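PDB 2OJH: uncharacterized protein Atu1656 from Agrobacterium tumefaciens, which is of unknown function but folds as a six-bladed beta-propeller of the TolB family and may, like TolB, take part in protein-protein interactions. Local coordinates for residues A[36-41]-A[73-78]; A[80-85]-A[111-116]; A[90-93]-A[98-101]; A[186-191]-A[254-259]; A[198-203]-A[209-214]. One frame throughout, in Å; residues are numbered along the deposited sequence.

Interaction 1 of 5, residues A[36-41]-A[73-78]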
# COMPACT_ATOMS: atom_id res chain seq x y z
N VAL A 36 9.87 1.24 17.65
CA VAL A 36 10.25 0.00 16.97
C VAL A 36 9.36 -1.12 17.51
O VAL A 36 9.36 -1.41 18.72
CB VAL A 36 11.73 -0.32 17.24
CG1 VAL A 36 12.12 -1.67 16.64
CG2 VAL A 36 12.64 0.81 16.73
N VAL A 37 8.58 -1.72 16.63
CA VAL A 37 7.73 -2.85 16.98
C VAL A 37 8.52 -4.15 17.00
O VAL A 37 8.39 -4.95 17.91
CB VAL A 37 6.56 -2.99 15.99
CG1 VAL A 37 5.64 -4.13 16.41
CG2 VAL A 37 5.79 -1.70 15.96
N TRP A 38 9.35 -4.36 15.97
CA TRP A 38 10.07 -5.63 15.83
C TRP A 38 11.18 -5.48 14.80
O TRP A 38 10.96 -4.87 13.75
CB TRP A 38 9.09 -6.70 15.33
CG TRP A 38 9.61 -8.08 15.40
CD1 TRP A 38 10.02 -8.75 16.53
CD2 TRP A 38 9.74 -8.99 14.32
NE1 TRP A 38 10.42 -10.03 16.19
CE2 TRP A 38 10.25 -10.20 14.84
CE3 TRP A 38 9.46 -8.91 12.95
CZ2 TRP A 38 10.50 -11.33 14.05
CZ3 TRP A 38 9.70 -10.05 12.14
CH2 TRP A 38 10.24 -11.23 12.70
N GLN A 39 12.36 -6.03 15.11
CA GLN A 39 13.46 -6.12 14.16
C GLN A 39 13.75 -7.56 13.86
O GLN A 39 13.58 -8.43 14.74
CB GLN A 39 14.72 -5.41 14.67
CG GLN A 39 14.44 -3.93 14.97
CD GLN A 39 15.69 -3.13 15.17
OE1 GLN A 39 16.72 -3.67 15.60
NE2 GLN A 39 15.61 -1.82 14.90
N THR A 40 14.18 -7.84 12.63
CA THR A 40 14.45 -9.22 12.21
C THR A 40 15.54 -9.26 11.15
O THR A 40 15.68 -8.31 10.38
CB THR A 40 13.15 -9.91 11.68
OG1 THR A 40 13.45 -11.22 11.15
CG2 THR A 40 12.49 -9.08 10.62
N PRO A 41 16.33 -10.35 11.11
CA PRO A 41 17.24 -10.57 9.98
C PRO A 41 16.52 -11.01 8.69
O PRO A 41 17.14 -11.08 7.64
CB PRO A 41 18.18 -11.67 10.50
CG PRO A 41 17.31 -12.45 11.43
CD PRO A 41 16.44 -11.43 12.11
N PRO A 73 5.01 -9.60 19.79
CA PRO A 73 5.01 -9.09 18.40
C PRO A 73 5.53 -10.11 17.39
O PRO A 73 5.55 -9.83 16.20
CB PRO A 73 5.96 -7.90 18.48
CG PRO A 73 6.97 -8.30 19.54
CD PRO A 73 6.21 -9.17 20.53
N SER A 74 5.94 -11.29 17.85
CA SER A 74 6.45 -12.33 16.94
C SER A 74 5.45 -12.60 15.83
O SER A 74 4.27 -12.76 16.11
CB SER A 74 6.71 -13.63 17.69
OG SER A 74 7.75 -13.46 18.61
N PRO A 75 5.92 -12.64 14.58
CA PRO A 75 5.03 -12.85 13.44
C PRO A 75 4.28 -14.16 13.55
O PRO A 75 4.88 -15.19 13.81
CB PRO A 75 5.98 -12.90 12.25
CG PRO A 75 7.14 -12.11 12.68
CD PRO A 75 7.31 -12.48 14.14
N GLU A 76 2.98 -14.09 13.34
CA GLU A 76 2.11 -15.25 13.34
C GLU A 76 1.63 -15.48 11.89
O GLU A 76 1.01 -14.60 11.29
CB GLU A 76 0.93 -14.97 14.25
CG GLU A 76 -0.17 -16.01 14.17
CD GLU A 76 -1.48 -15.57 14.85
OE1 GLU A 76 -1.95 -14.43 14.60
OE2 GLU A 76 -2.03 -16.38 15.62
N LYS A 77 1.94 -16.64 11.33
CA LYS A 77 1.64 -16.91 9.92
C LYS A 77 0.14 -17.02 9.69
O LYS A 77 -0.56 -17.73 10.43
CB LYS A 77 2.35 -18.18 9.41
CG LYS A 77 2.36 -18.32 7.87
CD LYS A 77 2.86 -19.69 7.44
CE LYS A 77 1.87 -20.80 7.79
NZ LYS A 77 0.84 -21.05 6.72
N VAL A 78 -0.33 -16.33 8.65
CA VAL A 78 -1.73 -16.38 8.20
C VAL A 78 -1.90 -17.54 7.21
O VAL A 78 -1.12 -17.68 6.26
CB VAL A 78 -2.13 -15.03 7.52
CG1 VAL A 78 -3.56 -15.06 6.98
CG2 VAL A 78 -1.95 -13.90 8.49

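Interaction 2 of 5, residues A[80-85]-A[111-116]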
# COMPACT_ATOMS: atom_id res chain seq x y z
N THR A 80 -3.19 -18.62 4.17
CA THR A 80 -3.63 -18.07 2.89
C THR A 80 -3.92 -19.22 1.90
O THR A 80 -4.02 -19.01 0.70
CB THR A 80 -2.58 -17.10 2.28
OG1 THR A 80 -1.28 -17.71 2.32
CG2 THR A 80 -2.51 -15.77 3.06
N GLY A 81 -4.06 -20.43 2.42
CA GLY A 81 -4.20 -21.63 1.58
C GLY A 81 -3.13 -21.72 0.50
O GLY A 81 -1.93 -21.59 0.80
N PHE A 82 -3.56 -21.92 -0.75
CA PHE A 82 -2.62 -22.19 -1.85
C PHE A 82 -1.78 -20.96 -2.14
O PHE A 82 -0.79 -21.04 -2.86
CB PHE A 82 -3.34 -22.65 -3.13
CG PHE A 82 -4.26 -21.61 -3.72
CD1 PHE A 82 -3.74 -20.51 -4.38
CD2 PHE A 82 -5.63 -21.73 -3.59
CE1 PHE A 82 -4.56 -19.53 -4.91
CE2 PHE A 82 -6.47 -20.77 -4.14
CZ PHE A 82 -5.93 -19.65 -4.79
N ALA A 83 -2.18 -19.83 -1.59
CA ALA A 83 -1.56 -18.54 -1.99
C ALA A 83 -0.27 -18.28 -1.24
O ALA A 83 -0.24 -17.52 -0.27
CB ALA A 83 -2.53 -17.40 -1.76
N THR A 84 0.81 -18.94 -1.65
CA THR A 84 2.05 -18.89 -0.88
C THR A 84 3.11 -18.09 -1.62
O THR A 84 4.30 -18.15 -1.27
CB THR A 84 2.58 -20.27 -0.66
OG1 THR A 84 2.72 -20.92 -1.94
CG2 THR A 84 1.62 -21.09 0.22
N ILE A 85 2.70 -17.36 -2.65
CA ILE A 85 3.60 -16.44 -3.31
C ILE A 85 2.88 -15.09 -3.38
O ILE A 85 2.62 -14.56 -4.48
CB ILE A 85 4.08 -16.90 -4.71
CG1 ILE A 85 4.61 -18.33 -4.71
CG2 ILE A 85 5.22 -15.99 -5.19
CD1 ILE A 85 4.80 -18.96 -6.14
N ALA A 111 -2.36 -11.98 -9.19
CA ALA A 111 -3.81 -12.00 -9.24
C ALA A 111 -4.35 -11.68 -7.84
O ALA A 111 -3.77 -12.11 -6.83
CB ALA A 111 -4.32 -13.40 -9.67
N ILE A 112 -5.45 -10.94 -7.80
CA ILE A 112 -6.01 -10.43 -6.55
C ILE A 112 -7.00 -11.46 -5.99
O ILE A 112 -7.80 -12.03 -6.74
CB ILE A 112 -6.64 -9.02 -6.75
CG1 ILE A 112 -5.54 -7.99 -7.10
CG2 ILE A 112 -7.35 -8.57 -5.51
CD1 ILE A 112 -6.13 -6.62 -7.51
N TYR A 113 -6.93 -11.73 -4.69
CA TYR A 113 -7.90 -12.62 -4.03
C TYR A 113 -8.39 -11.96 -2.74
O TYR A 113 -7.70 -11.10 -2.19
CB TYR A 113 -7.25 -13.94 -3.64
CG TYR A 113 -6.65 -14.72 -4.79
CD1 TYR A 113 -5.40 -14.39 -5.32
CD2 TYR A 113 -7.33 -15.81 -5.33
CE1 TYR A 113 -4.87 -15.12 -6.40
CE2 TYR A 113 -6.81 -16.56 -6.37
CZ TYR A 113 -5.57 -16.19 -6.90
OH TYR A 113 -5.07 -16.93 -7.94
N LEU A 114 -9.55 -12.38 -2.25
CA LEU A 114 -10.00 -12.04 -0.89
C LEU A 114 -10.04 -13.33 -0.11
O LEU A 114 -10.25 -14.39 -0.69
CB LEU A 114 -11.44 -11.48 -0.91
CG LEU A 114 -11.70 -10.24 -1.78
CD1 LEU A 114 -13.12 -9.75 -1.53
CD2 LEU A 114 -10.70 -9.18 -1.49
N LEU A 115 -9.83 -13.25 1.20
CA LEU A 115 -9.97 -14.41 2.08
C LEU A 115 -10.40 -13.94 3.49
O LEU A 115 -10.32 -12.76 3.79
CB LEU A 115 -8.66 -15.22 2.14
CG LEU A 115 -7.48 -14.59 2.86
CD1 LEU A 115 -6.63 -15.66 3.54
CD2 LEU A 115 -6.70 -13.78 1.83
N PRO A 116 -10.90 -14.87 4.33
CA PRO A 116 -11.22 -14.40 5.69
C PRO A 116 -9.99 -13.89 6.44
O PRO A 116 -8.89 -14.42 6.27
CB PRO A 116 -11.74 -15.67 6.37
CG PRO A 116 -12.21 -16.57 5.22
CD PRO A 116 -11.19 -16.30 4.15

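Interaction 3 of 5, residues A[90-93]-A[98-101]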
# COMPACT_ATOMS: atom_id res chain seq x y z
N HIS A 90 -1.49 -5.75 -0.43
CA HIS A 90 -2.47 -6.52 0.34
C HIS A 90 -3.15 -5.56 1.29
O HIS A 90 -2.68 -4.46 1.51
CB HIS A 90 -1.82 -7.69 1.11
CG HIS A 90 -0.57 -7.31 1.88
ND1 HIS A 90 -0.61 -6.64 3.08
CD2 HIS A 90 0.74 -7.54 1.62
CE1 HIS A 90 0.63 -6.45 3.51
NE2 HIS A 90 1.46 -6.99 2.65
N GLY A 91 -4.25 -5.95 1.91
CA GLY A 91 -4.92 -4.99 2.77
C GLY A 91 -5.99 -5.68 3.56
O GLY A 91 -6.18 -6.89 3.41
N ILE A 92 -6.65 -4.90 4.42
CA ILE A 92 -7.64 -5.43 5.37
C ILE A 92 -8.92 -4.60 5.18
O ILE A 92 -8.85 -3.36 4.95
CB ILE A 92 -7.13 -5.31 6.82
CG1 ILE A 92 -5.74 -5.95 7.01
CG2 ILE A 92 -8.11 -5.94 7.80
CD1 ILE A 92 -5.17 -5.72 8.44
N SER A 93 -10.06 -5.26 5.16
CA SER A 93 -11.33 -4.60 4.92
C SER A 93 -11.68 -3.73 6.12
O SER A 93 -11.24 -4.03 7.24
CB SER A 93 -12.45 -5.64 4.71
OG SER A 93 -12.60 -6.37 5.90
N LEU A 98 -12.02 -9.36 6.34
CA LEU A 98 -11.41 -9.88 5.12
C LEU A 98 -10.03 -9.33 4.87
O LEU A 98 -9.76 -8.17 5.19
CB LEU A 98 -12.25 -9.54 3.88
CG LEU A 98 -13.65 -10.16 3.75
CD1 LEU A 98 -14.32 -9.65 2.51
CD2 LEU A 98 -13.67 -11.72 3.77
N TYR A 99 -9.19 -10.17 4.27
CA TYR A 99 -7.92 -9.75 3.71
C TYR A 99 -7.99 -9.79 2.18
O TYR A 99 -8.66 -10.63 1.60
CB TYR A 99 -6.80 -10.70 4.16
CG TYR A 99 -6.43 -10.67 5.63
CD1 TYR A 99 -6.84 -9.63 6.47
CD2 TYR A 99 -5.61 -11.67 6.16
CE1 TYR A 99 -6.48 -9.62 7.84
CE2 TYR A 99 -5.25 -11.67 7.52
CZ TYR A 99 -5.68 -10.64 8.35
OH TYR A 99 -5.31 -10.64 9.68
N ALA A 100 -7.29 -8.87 1.55
CA ALA A 100 -7.09 -8.93 0.12
C ALA A 100 -5.60 -9.13 -0.11
O ALA A 100 -4.75 -8.44 0.53
CB ALA A 100 -7.57 -7.65 -0.52
N ILE A 101 -5.26 -10.08 -0.99
CA ILE A 101 -3.84 -10.40 -1.28
C ILE A 101 -3.64 -10.41 -2.78
O ILE A 101 -4.60 -10.51 -3.54
CB ILE A 101 -3.44 -11.78 -0.69
CG1 ILE A 101 -4.32 -12.88 -1.28
CG2 ILE A 101 -3.57 -11.78 0.86
CD1 ILE A 101 -3.99 -14.34 -0.77

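Interaction 4 of 5, residues A[186-191]-A[254-259]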
# COMPACT_ATOMS: atom_id res chain seq x y z
N TRP A 186 -12.29 10.28 -3.74
CA TRP A 186 -11.06 10.26 -4.53
C TRP A 186 -10.25 8.99 -4.33
O TRP A 186 -10.30 8.36 -3.26
CB TRP A 186 -10.16 11.44 -4.14
CG TRP A 186 -10.72 12.80 -4.43
CD1 TRP A 186 -11.39 13.61 -3.55
CD2 TRP A 186 -10.64 13.52 -5.66
NE1 TRP A 186 -11.74 14.79 -4.17
CE2 TRP A 186 -11.30 14.76 -5.47
CE3 TRP A 186 -10.08 13.24 -6.92
CZ2 TRP A 186 -11.40 15.72 -6.48
CZ3 TRP A 186 -10.19 14.20 -7.93
CH2 TRP A 186 -10.84 15.42 -7.70
N ILE A 187 -9.47 8.65 -5.36
CA ILE A 187 -8.43 7.63 -5.25
C ILE A 187 -7.12 8.37 -5.58
O ILE A 187 -7.02 8.97 -6.63
CB ILE A 187 -8.68 6.47 -6.24
CG1 ILE A 187 -9.87 5.60 -5.76
CG2 ILE A 187 -7.40 5.62 -6.42
CD1 ILE A 187 -10.51 4.79 -6.88
N TYR A 188 -6.15 8.33 -4.66
CA TYR A 188 -4.82 8.93 -4.89
C TYR A 188 -3.94 7.82 -5.45
O TYR A 188 -4.09 6.63 -5.09
CB TYR A 188 -4.22 9.45 -3.57
CG TYR A 188 -4.83 10.75 -3.05
CD1 TYR A 188 -6.16 10.82 -2.61
CD2 TYR A 188 -4.08 11.94 -3.04
CE1 TYR A 188 -6.71 12.05 -2.16
CE2 TYR A 188 -4.61 13.14 -2.58
CZ TYR A 188 -5.92 13.19 -2.15
OH TYR A 188 -6.41 14.39 -1.72
N PHE A 189 -3.04 8.21 -6.35
CA PHE A 189 -2.18 7.25 -7.05
C PHE A 189 -0.96 8.02 -7.58
O PHE A 189 -0.87 9.25 -7.37
CB PHE A 189 -2.97 6.54 -8.17
CG PHE A 189 -3.37 7.44 -9.33
CD1 PHE A 189 -4.51 8.26 -9.25
CD2 PHE A 189 -2.60 7.48 -10.48
CE1 PHE A 189 -4.86 9.10 -10.29
CE2 PHE A 189 -2.95 8.33 -11.56
CZ PHE A 189 -4.08 9.15 -11.45
N ASN A 190 -0.01 7.32 -8.19
CA ASN A 190 1.08 8.06 -8.87
C ASN A 190 1.12 7.81 -10.37
O ASN A 190 0.67 6.78 -10.86
CB ASN A 190 2.47 7.84 -8.21
CG ASN A 190 2.95 6.38 -8.23
OD1 ASN A 190 2.19 5.43 -8.41
ND2 ASN A 190 4.23 6.22 -7.98
N SER A 191 1.65 8.77 -11.12
CA SER A 191 1.64 8.62 -12.55
C SER A 191 2.93 9.19 -13.09
O SER A 191 3.45 10.20 -12.55
CB SER A 191 0.43 9.38 -13.12
OG SER A 191 0.37 9.26 -14.53
N MSE A 254 1.99 15.40 3.46
CA MSE A 254 1.36 16.62 2.95
C MSE A 254 -0.14 16.66 3.24
O MSE A 254 -0.74 15.63 3.59
CB MSE A 254 1.57 16.70 1.45
CG MSE A 254 0.83 15.58 0.72
SE MSE A 254 1.27 15.52 -1.17
CE MSE A 254 0.45 13.81 -1.59
N ASP A 255 -0.74 17.83 3.06
CA ASP A 255 -2.20 18.01 3.14
C ASP A 255 -2.89 17.26 1.99
O ASP A 255 -2.24 16.96 0.97
CB ASP A 255 -2.56 19.51 3.08
CG ASP A 255 -2.01 20.32 4.26
OD1 ASP A 255 -1.72 19.73 5.32
OD2 ASP A 255 -1.87 21.57 4.14
N MSE A 256 -4.18 16.94 2.14
CA MSE A 256 -4.96 16.31 1.04
C MSE A 256 -4.82 17.00 -0.32
O MSE A 256 -4.88 16.34 -1.36
CB MSE A 256 -6.45 16.28 1.36
CG MSE A 256 -6.83 15.47 2.54
SE MSE A 256 -6.24 13.63 2.46
CE MSE A 256 -7.37 12.95 1.10
N ASP A 257 -4.68 18.33 -0.33
CA ASP A 257 -4.66 19.08 -1.58
C ASP A 257 -3.23 19.26 -2.06
O ASP A 257 -2.98 19.98 -3.03
CB ASP A 257 -5.37 20.44 -1.45
CG ASP A 257 -4.66 21.39 -0.50
OD1 ASP A 257 -3.76 20.96 0.25
OD2 ASP A 257 -5.00 22.60 -0.49
N GLY A 258 -2.29 18.62 -1.37
CA GLY A 258 -0.90 18.64 -1.77
C GLY A 258 -0.11 19.75 -1.11
O GLY A 258 1.10 19.87 -1.32
N GLY A 259 -0.78 20.58 -0.32
CA GLY A 259 -0.12 21.67 0.38
C GLY A 259 0.74 21.16 1.52
O GLY A 259 0.57 20.00 1.98

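Interaction 5 of 5, residues A[198-203]-A[209-214]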
# COMPACT_ATOMS: atom_id res chain seq x y z
N GLN A 198 4.75 11.24 -9.95
CA GLN A 198 4.14 12.30 -9.12
C GLN A 198 2.81 11.80 -8.61
O GLN A 198 2.21 10.88 -9.24
CB GLN A 198 3.88 13.53 -9.95
CG GLN A 198 5.13 14.06 -10.64
CD GLN A 198 6.05 14.83 -9.69
OE1 GLN A 198 6.04 16.04 -9.69
NE2 GLN A 198 6.84 14.11 -8.89
N ILE A 199 2.34 12.39 -7.51
CA ILE A 199 1.03 12.01 -6.96
C ILE A 199 -0.07 12.73 -7.71
O ILE A 199 0.00 13.95 -7.97
CB ILE A 199 0.90 12.24 -5.41
CG1 ILE A 199 2.11 11.66 -4.66
CG2 ILE A 199 -0.42 11.66 -4.93
CD1 ILE A 199 2.41 10.22 -4.97
N TRP A 200 -1.07 11.94 -8.09
CA TRP A 200 -2.28 12.43 -8.75
C TRP A 200 -3.48 11.88 -7.96
O TRP A 200 -3.33 10.98 -7.12
CB TRP A 200 -2.34 11.95 -10.21
CG TRP A 200 -1.36 12.66 -11.15
CD1 TRP A 200 0.00 12.51 -11.19
CD2 TRP A 200 -1.69 13.60 -12.16
NE1 TRP A 200 0.55 13.32 -12.18
CE2 TRP A 200 -0.48 14.00 -12.79
CE3 TRP A 200 -2.90 14.16 -12.60
CZ2 TRP A 200 -0.45 14.92 -13.81
CZ3 TRP A 200 -2.87 15.09 -13.62
CH2 TRP A 200 -1.65 15.45 -14.23
N ARG A 201 -4.65 12.45 -8.21
CA ARG A 201 -5.87 11.84 -7.71
C ARG A 201 -6.97 11.84 -8.77
O ARG A 201 -7.09 12.76 -9.55
CB ARG A 201 -6.33 12.51 -6.41
CG ARG A 201 -6.73 13.97 -6.53
CD ARG A 201 -7.28 14.47 -5.20
NE ARG A 201 -7.94 15.77 -5.35
CZ ARG A 201 -8.48 16.46 -4.35
NH1 ARG A 201 -9.05 17.63 -4.62
NH2 ARG A 201 -8.45 16.00 -3.11
N VAL A 202 -7.77 10.77 -8.78
CA VAL A 202 -8.88 10.64 -9.72
C VAL A 202 -10.18 10.44 -8.93
O VAL A 202 -10.16 9.80 -7.87
CB VAL A 202 -8.65 9.45 -10.74
CG1 VAL A 202 -8.56 8.08 -10.02
CG2 VAL A 202 -9.73 9.45 -11.83
N ARG A 203 -11.29 10.99 -9.42
CA ARG A 203 -12.58 10.75 -8.75
C ARG A 203 -12.94 9.27 -8.83
O ARG A 203 -12.62 8.62 -9.83
CB ARG A 203 -13.70 11.57 -9.40
CG ARG A 203 -13.59 13.09 -9.29
CD ARG A 203 -13.73 13.59 -7.87
NE ARG A 203 -14.70 12.85 -7.08
CZ ARG A 203 -16.01 13.02 -7.14
NH1 ARG A 203 -16.80 12.28 -6.37
NH2 ARG A 203 -16.54 13.92 -7.97
N VAL A 209 -9.53 14.07 -12.90
CA VAL A 209 -8.21 13.68 -12.40
C VAL A 209 -7.40 14.97 -12.25
O VAL A 209 -7.63 15.93 -12.99
CB VAL A 209 -7.51 12.67 -13.38
CG1 VAL A 209 -7.23 13.32 -14.75
CG2 VAL A 209 -6.23 12.08 -12.78
N GLU A 210 -6.48 15.01 -11.30
CA GLU A 210 -5.66 16.22 -11.05
C GLU A 210 -4.34 15.93 -10.35
O GLU A 210 -4.21 14.95 -9.62
CB GLU A 210 -6.47 17.28 -10.30
CG GLU A 210 -7.04 16.78 -9.01
CD GLU A 210 -8.03 17.76 -8.38
OE1 GLU A 210 -8.87 18.36 -9.09
OE2 GLU A 210 -7.98 17.93 -7.16
N ARG A 211 -3.35 16.80 -10.58
CA ARG A 211 -2.01 16.58 -10.08
C ARG A 211 -1.94 17.07 -8.64
O ARG A 211 -2.44 18.16 -8.31
CB ARG A 211 -1.00 17.33 -10.94
CG ARG A 211 0.44 16.94 -10.70
CD ARG A 211 1.34 17.70 -11.61
NE ARG A 211 2.75 17.43 -11.37
CZ ARG A 211 3.74 17.91 -12.13
NH1 ARG A 211 3.47 18.67 -13.19
NH2 ARG A 211 5.00 17.63 -11.82
N ILE A 212 -1.29 16.27 -7.78
CA ILE A 212 -1.14 16.61 -6.37
C ILE A 212 0.28 16.95 -5.92
O ILE A 212 0.44 17.84 -5.09
CB ILE A 212 -1.71 15.51 -5.47
CG1 ILE A 212 -3.21 15.33 -5.75
CG2 ILE A 212 -1.37 15.79 -3.99
CD1 ILE A 212 -4.12 16.48 -5.34
N THR A 213 1.29 16.25 -6.44
CA THR A 213 2.68 16.72 -6.23
C THR A 213 3.30 17.27 -7.51
O THR A 213 2.97 16.83 -8.62
CB THR A 213 3.60 15.64 -5.62
OG1 THR A 213 3.71 14.51 -6.50
CG2 THR A 213 3.09 15.18 -4.28
N ASP A 214 4.19 18.24 -7.34
CA ASP A 214 4.97 18.79 -8.42
C ASP A 214 6.33 18.96 -7.77
O ASP A 214 6.59 19.98 -7.15
CB ASP A 214 4.39 20.14 -8.82
CG ASP A 214 4.97 20.68 -10.10
OD1 ASP A 214 6.09 20.28 -10.50
OD2 ASP A 214 4.29 21.52 -10.73

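Interaction 1 of 5, residues A[36-41]-A[73-78]
The indole of W38 reaches P75 because chi1 (-168°) sets CG anti to the backbone N and chi2 (60°) turns the ring so that its six-membered part meets the proline. P75 lies over one face of that ring: its CG is 3.6 Å from the centroid of the six-membered ring, 28° off the normal, a CH-pi contact. CG presses on the far rim, 3.2 Å from CH2 of W38, and CD of P75 follows beside it at 3.4 Å from CZ2, the two side chains crossing at about a right angle. CB of T40 covers the opposite face, so the indole is sandwiched between its own strand and the loop residue. P73 makes a lighter contact at the pyrrole end, where its CG is 4.3 Å from CD1 of W38. The same proline touches V37, its CB 4.3 Å from CG1 of the valine. On strand 33-40, which borders the sheet of strands 33-40, 22-28 and 285-291, a classic beta bulge sets V37 and W38 together opposite I24. The segment 73-78 leads into strand 76-77, the outer strand of the next propeller blade, so the contact joins two neighbouring sheets at their outer strands. F44 packs edge-to-face on W38 and also touches P75. The side chains meet through apolar atoms and no polar group bonds across: an electron-rich indole face takes the slightly positive C-H groups of a proline, and attraction rests on dispersion and shape, with little of the directional demand of a polar bond.

Interaction 2 of 5, residues A[80-85]-A[111-116]
F82 reaches Y113 from a type II' turn spanning T80 to A83, and its side chain can be followed outward from the backbone. With chi1 at 63°, CG sits between the backbone N and the carbonyl carbon, and the ring is sent toward the tyrosine. From CB to the inner ring atoms nothing of strand 111-116 is met; CE1 is the first to touch the partner, 4.0 Å from both CE2 and CZ of Y113 and the same distance from the tyrosine OH. CZ, at the tip, comes closest, 3.6 Å from CE2 of Y113. The edge of F82 is thus turned toward the face of Y113 in an offset edge-to-face pair, with centroids 5.5 Å apart and planes at 74°. At the other end of the turn, T80 rests on L115: CD1 of the leucine is 3.9 Å from CA of T80 and 4.1 Å from its CG2. The hydroxyl of T80 faces the turn instead, OG1 donating to O of A83 at 2.8 Å from above the carbonyl plane. This bond spans the same residues as the one from N of A83 to O of T80, and helps hold the turn in shape. The Y113 hydroxyl has its own partner in E106. Segment 80-85 belongs to the connection from strand 76-77 to strand 91-92, and so passes from one propeller blade to the next; it lies against strand 111-116, while A83 touches I101 and D103 of the adjoining strand 98-103.

Interaction 3 of 5, residues A[90-93]-A[98-101]
G91 and A100 form an antiparallel hydrogen-bonded pair, N of G91 giving to O of A100 and N of A100 to O of G91, both at 2.9 Å; the bond from N of A100 is the straighter. The two segments run 165° apart. I92 and Y99 follow as a non-hydrogen-bonded pair, and N of S93 then binds O of L98 at 2.9 Å. At the hairpin end a side chain takes over: OG of S93, set between its backbone N and carbonyl carbon (chi1 64°), accepts from N of L98 at 3.1 Å and is also bonded to D95. Strands 91-92 and 98-103 are the first two of a four-stranded propeller blade, 91-92 being the one nearer the central axis. I92 and Y99 lie side by side on one face, CG1 of the isoleucine 3.8 Å from CE1 of the tyrosine, and both rest on L57 of the preceding blade. The Y99 hydroxyl reaches beyond this pair to Y55 and R66. H90 touches the other strand through CB, 3.1 Å from O of A100, whereas its imidazole turns away: ND1 is bonded to N48 and NE2 to N59, which together fix the orientation of the ring.

Interaction 4 of 5, residues A[186-191]-A[254-259]
Y188 meets M256, a selenomethionine, through its phenol end: OH donates to O of M256 at 2.5 Å, approaching the carbonyl with a tilt of 30° from its plane. The carbonyl oxygen lies at the edge of the ring and in its plane. Close packing centres on this end. CE of M256 is 3.4 Å from CE1 of Y188 and 3.3 Å from its OH. The selenomethionine chain is bent at both chi2 (-56°) and chi3 (-70°), which folds CE back toward the tyrosine; the two side chains cross at about a right angle. SE stands farther off, 5.4 Å from the ring centroid and oblique to it, a looser Met-aromatic contact. The remainder of 254-259 draws back from Y188 and includes the exposed D257. There the chain closes a type I turn from D255 to G258, and OD1 of D257 accepts from N of G259 at 3.1 Å as an Asx turn. P224 and V231 touch both Y188 and M256, placing the contact between the blade of strand 186-191 and the next one, which contains strand 247-255. The OH of Y188 is also hydrogen-bonded to NH2 of R201. With its proton committed to the carbonyl, the phenol oxygen can accept from that guanidinium, whose positive charge would probably make the hydroxyl a better donor to the carbonyl of M256.

Interaction 5 of 5, residues A[198-203]-A[209-214]
W200 presents one ring face to R211: CB of the arginine stands 3.7 Å from the centroid of the six-membered ring and 6° off its normal, a CH-pi contact, and CA lies over the same ring nearer its rim. O of Q198 is at the indole edge. R211 is extended, and its guanidinium runs nearly parallel to the indole plane, 8° apart. OE1 of Q198 lies at the guanidinium edge and in its plane, taking a straight bond from NH2 at 2.9 Å (165°), while the carboxylate of D214 covers one face. The guanidinium of R201 meets OE2 of E210 edge-on, NE and NH1 both giving to this one oxygen at 2.8 Å in a salt bridge. These pairs decorate the outer hairpin of a propeller blade, strands 198-203 and 209-211. R201 and E210 are also the hydrogen-bonded backbone pair, so their side chains extend together from one face; W200 and R211, a non-hydrogen-bonded pair, share the other with V202 and V209. Past R211 the ladder changes: O of I199 takes both N of I212 (2.7 Å) and N of T213 from the same face of its plane, and OG1 of T213 accepts from N of I199 at 2.7 Å while also bonded to D219.

How the interactions relate
From the N terminus, interaction 1 closes first, joining strand 33-40 to the segment around strand 76-77 of the next blade. Interaction 2 opens directly after it and closes at strand 111-116; nested within its loop, interaction 3 pairs the first strands of that same sheet. The two are neighbours through the backbone of strands 98-103 and 111-116, and interaction 3 also touches interaction 1 where Y99 meets V78. Across the chain's centre, interaction 4 spans 62 residues between two consecutive blades, and interaction 5 is nested inside it as an outer hairpin, their strands 186-191 and 198-203 adjoining. None of the five cross along the sequence.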